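Putative glycoside hydrolase (Bacteroides thetaiotaomicron VPI-5482, PDB 3HBZ) is of unknown function but binds calcium and may play a part in carbohydrate metabolism, possibly as a glycoside hydrolase. Local coordinates at residues Val138-Thr141 with Ala142-Pro146; Thr166-Phe169 with Gly170-Met173. One frame throughout, in Å; residues are numbered along the deposited sequence.

Interaction 1. Residues Val138-Thr141 with Ala142-Pro146; sequences VPKT and ADDYP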
loop_
_atom_site.group_PDB
_atom_site.type_symbol
_atom_site.label_atom_id
_atom_site.label_comp_id
_atom_site.label_asym_id
_atom_site.label_seq_id
_atom_site.Cartn_x
_atom_site.Cartn_y
_atom_site.Cartn_z
ATOM N N VAL A 138 9.708 -12.547 13.178
ATOM C CA VAL A 138 9.986 -13.783 12.416
ATOM C C VAL A 138 10.975 -13.636 11.224
ATOM O O VAL A 138 11.846 -14.442 11.096
ATOM C CB VAL A 138 8.688 -14.418 11.893
ATOM C CG1 VAL A 138 8.998 -15.656 10.950
ATOM C CG2 VAL A 138 7.720 -14.764 13.105
ATOM N N PRO A 139 10.811 -12.631 10.340
ATOM C CA PRO A 139 11.598 -12.631 9.098
ATOM C C PRO A 139 13.087 -12.356 9.341
ATOM O O PRO A 139 13.424 -11.584 10.215
ATOM C CB PRO A 139 10.992 -11.490 8.303
ATOM C CG PRO A 139 10.478 -10.521 9.372
ATOM C CD PRO A 139 9.949 -11.436 10.448
ATOM N N LYS A 140 13.953 -13.026 8.587
ATOM C CA LYS A 140 15.385 -12.731 8.623
ATOM C C LYS A 140 15.862 -11.908 7.446
ATOM O O LYS A 140 16.751 -11.096 7.628
ATOM C CB LYS A 140 16.155 -14.030 8.748
ATOM C CG LYS A 140 15.846 -14.724 10.139
ATOM C CD LYS A 140 16.533 -16.058 10.267
ATOM C CE LYS A 140 16.621 -16.555 11.712
ATOM N NZ LYS A 140 17.762 -17.528 11.831
ATOM N N THR A 141 15.260 -12.115 6.264
ATOM C CA THR A 141 15.614 -11.432 5.056
ATOM C C THR A 141 14.323 -11.140 4.259
ATOM O O THR A 141 13.215 -11.580 4.622
ATOM C CB THR A 141 16.525 -12.284 4.109
ATOM O OG1 THR A 141 15.755 -13.375 3.630
ATOM C CG2 THR A 141 17.788 -12.753 4.798
ATOM N N ALA A 142 14.494 -10.356 3.208
ATOM C CA ALA A 142 13.387 -9.854 2.397
ATOM C C ALA A 142 12.492 -10.977 1.913
ATOM O O ALA A 142 11.290 -10.800 1.835
ATOM C CB ALA A 142 13.943 -8.990 1.184
ATOM N N ASP A 143 13.083 -12.135 1.627
ATOM C CA ASP A 143 12.352 -13.335 1.156
ATOM C C ASP A 143 11.505 -14.079 2.187
ATOM O O ASP A 143 10.794 -15.018 1.828
ATOM C CB ASP A 143 13.369 -14.339 0.537
ATOM C CG ASP A 143 13.588 -14.058 -0.936
ATOM O OD1 ASP A 143 13.075 -12.995 -1.405
ATOM O OD2 ASP A 143 14.201 -14.898 -1.630
ATOM N N ASP A 144 11.609 -13.688 3.455
ATOM C CA ASP A 144 10.844 -14.332 4.515
ATOM C C ASP A 144 9.512 -13.595 4.769
ATOM O O ASP A 144 8.673 -14.050 5.563
ATOM C CB ASP A 144 11.658 -14.336 5.815
ATOM C CG ASP A 144 12.937 -15.154 5.742
ATOM O OD1 ASP A 144 13.034 -16.101 4.931
ATOM O OD2 ASP A 144 13.852 -14.842 6.545
ATOM N N TYR A 145 9.323 -12.443 4.141
ATOM C CA TYR A 145 8.109 -11.680 4.332
ATOM C C TYR A 145 6.937 -12.241 3.477
ATOM O O TYR A 145 7.138 -13.047 2.554
ATOM C CB TYR A 145 8.333 -10.228 3.965
ATOM C CG TYR A 145 9.130 -9.449 4.981
ATOM C CD1 TYR A 145 10.502 -9.612 5.090
ATOM C CD2 TYR A 145 8.495 -8.519 5.838
ATOM C CE1 TYR A 145 11.229 -8.884 6.034
ATOM C CE2 TYR A 145 9.214 -7.805 6.792
ATOM C CZ TYR A 145 10.573 -7.999 6.899
ATOM O OH TYR A 145 11.278 -7.258 7.815
ATOM N N PRO A 146 5.703 -11.835 3.808
ATOM C CA PRO A 146 4.542 -12.286 3.037
ATOM C C PRO A 146 4.504 -11.740 1.606
ATOM O O PRO A 146 3.893 -12.365 0.717
ATOM C CB PRO A 146 3.347 -11.755 3.850
ATOM C CG PRO A 146 3.895 -11.632 5.264
ATOM C CD PRO A 146 5.305 -11.080 5.023
HETATM O O HOH W 1 15.204 -15.774 3.098
HETATM O O HOH W 2 15.886 -12.449 0.803
#
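The carboxylate of D144 folds back onto the backbone of K140 and T141. Its OD2 accepts two N-H groups. K140 N gives it the shorter bond, 2.7 Å, and meets the anti lone pair of OD2. T141 N lies 3.1 Å from the same OD2 and comes from above the carboxylate plane, 52° out of it. Chi1 of D144, -64°, turns CG beside its own backbone N and toward these two donors. The backbone answers in the other direction: D144 N donates to T141 O at 2.9 Å, the bond of the 3-10 turn at A142-D144. The other carboxylate oxygen, D144 OD1, takes a bond from a water that also holds T141 OG1. A second water accepts from D143 N at 2.9 Å and also bonds T141 OG1. P139 CB lies over one face of the Y145 ring, 3.8 Å from its centroid, a CH-pi contact. T141 O sits at the edge of that ring. Outside the turn, R164 NH2 donates to both D143 O and Y145 O. With an alanine in place of D144, K140 N and T141 N would probably lose their shared acceptor, and the water on OD1 would lose one of its mates. One carboxylate thus ties two successive amides to the turn that follows them, and two waters extend the link from T141 OG1 to D144 OD1 and D143 N.

Interaction 2. Residues Thr166-Phe169 with Gly170-Met173; sequences TGFF and GSIM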
loop_
_atom_site.group_PDB
_atom_site.type_symbol
_atom_site.label_atom_id
_atom_site.label_comp_id
_atom_site.label_asym_id
_atom_site.label_seq_id
_atom_site.Cartn_x
_atom_site.Cartn_y
_atom_site.Cartn_z
ATOM N N THR A 166 3.054 -16.091 11.802
ATOM C CA THR A 166 3.579 -14.946 12.557
ATOM C C THR A 166 4.289 -15.389 13.839
ATOM O O THR A 166 4.663 -14.550 14.674
ATOM C CB THR A 166 2.454 -14.034 12.977
ATOM O OG1 THR A 166 1.519 -14.818 13.726
ATOM C CG2 THR A 166 1.784 -13.433 11.785
ATOM N N GLY A 167 4.431 -16.706 14.025
ATOM C CA GLY A 167 5.177 -17.248 15.163
ATOM C C GLY A 167 4.467 -17.025 16.509
ATOM O O GLY A 167 3.313 -16.590 16.576
ATOM N N PHE A 168 5.199 -17.249 17.579
ATOM C CA PHE A 168 4.627 -17.163 18.917
ATOM C C PHE A 168 4.054 -15.770 19.220
ATOM O O PHE A 168 2.966 -15.637 19.823
ATOM C CB PHE A 168 5.673 -17.552 19.964
ATOM C CG PHE A 168 5.154 -17.482 21.396
ATOM C CD1 PHE A 168 4.151 -18.346 21.825
ATOM C CD2 PHE A 168 5.652 -16.541 22.291
ATOM C CE1 PHE A 168 3.644 -18.260 23.113
ATOM C CE2 PHE A 168 5.190 -16.465 23.581
ATOM C CZ PHE A 168 4.173 -17.324 24.010
ATOM N N PHE A 169 4.765 -14.731 18.788
ATOM C CA PHE A 169 4.398 -13.386 19.196
ATOM C C PHE A 169 3.133 -12.974 18.462
ATOM O O PHE A 169 2.226 -12.369 19.032
ATOM C CB PHE A 169 5.563 -12.407 19.000
ATOM C CG PHE A 169 6.770 -12.683 19.874
ATOM C CD1 PHE A 169 6.646 -13.122 21.205
ATOM C CD2 PHE A 169 8.046 -12.450 19.386
ATOM C CE1 PHE A 169 7.770 -13.349 21.991
ATOM C CE2 PHE A 169 9.145 -12.654 20.146
ATOM C CZ PHE A 169 9.043 -13.108 21.457
ATOM N N GLY A 170 3.034 -13.338 17.203
ATOM C CA GLY A 170 1.800 -13.114 16.483
ATOM C C GLY A 170 0.622 -13.852 17.120
ATOM O O GLY A 170 -0.509 -13.279 17.260
ATOM N N SER A 171 0.853 -15.082 17.558
ATOM C CA SER A 171 -0.257 -15.839 18.129
ATOM C C SER A 171 -0.756 -15.263 19.438
ATOM O O SER A 171 -1.978 -15.230 19.681
ATOM C CB SER A 171 0.047 -17.325 18.289
ATOM O OG SER A 171 0.878 -17.590 19.376
ATOM N N ILE A 172 0.142 -14.770 20.283
ATOM C CA ILE A 172 -0.344 -14.160 21.497
ATOM C C ILE A 172 -1.114 -12.841 21.237
ATOM O O ILE A 172 -1.917 -12.443 22.071
ATOM C CB ILE A 172 0.720 -14.064 22.647
ATOM C CG1 ILE A 172 1.724 -12.972 22.406
ATOM C CG2 ILE A 172 1.417 -15.417 22.929
ATOM C CD1 ILE A 172 1.156 -11.675 22.759
HETATM N N MSE A 173 -0.928 -12.196 20.080
HETATM C CA MSE A 173 -1.713 -11.004 19.748
HETATM C C MSE A 173 -3.033 -11.389 19.065
HETATM O O MSE A 173 -3.792 -10.514 18.621
HETATM C CB MSE A 173 -0.928 -10.046 18.821
HETATM C CG MSE A 173 0.359 -9.480 19.415
HETATM SE SE MSE A 173 0.063 -8.521 21.055
HETATM C CE MSE A 173 -0.924 -7.050 20.299
#
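F168 and I172 meet one helical turn apart because of their first torsions. F168 has CG anti to the backbone N (chi1 180°), and I172 has CG2 anti to its carbonyl carbon, with CG1 between the backbone N and the carbonyl carbon (chi1 76°). CG2 of I172 therefore comes over one face of the F168 ring, 3.8 Å from its centroid and offset toward the rim, a CH-pi contact. The hydroxyl of S171 donates to F168 O at 2.9 Å. It thus bonds the carbonyl three residues earlier, as helix serines often do. I172 N donates to the same F168 O at 3.0 Å, so this carbonyl serves two donors. S171 N to G167 O, 3.0 Å, runs nearly straight out from the carbonyl. G170 N reaches T166 O at 3.2 Å from above the carbonyl plane, and the bond from N of M173, a selenomethionine, to F169 O is weak. T166 OG1 lies 3.3 Å from G170 CA, where a beta carbon would collide with it; that hydroxyl itself bonds M175 O. G167 has a positive phi, which glycine takes easily. The short helix 167-172 links strand 158-165 to strand 177-183, its antiparallel partner. Backbone bonding of T166 with P176 closes the two ends of this connection.

In the fold
Interaction 1 comes first along the chain, in the loop between helix 130-134 and strand 147-150. Interaction 2 follows on helix 167-172, just after strand 158-165. Strands 147-150 and 158-165 pair antiparallel, and a backbone hydrogen bond between P146 and V162 marks the near end of that pairing. The two contacts therefore flank one hairpin, with centres about 15 Å apart. They touch directly where V138 CG2 packs against T166 O at 3.4 Å. Both lie on the same side of the chain's centre and within the putative carbohydrate metabolism domain. Together they form part of the outer connections of its beta strands, with interaction 2 away from the metal sites.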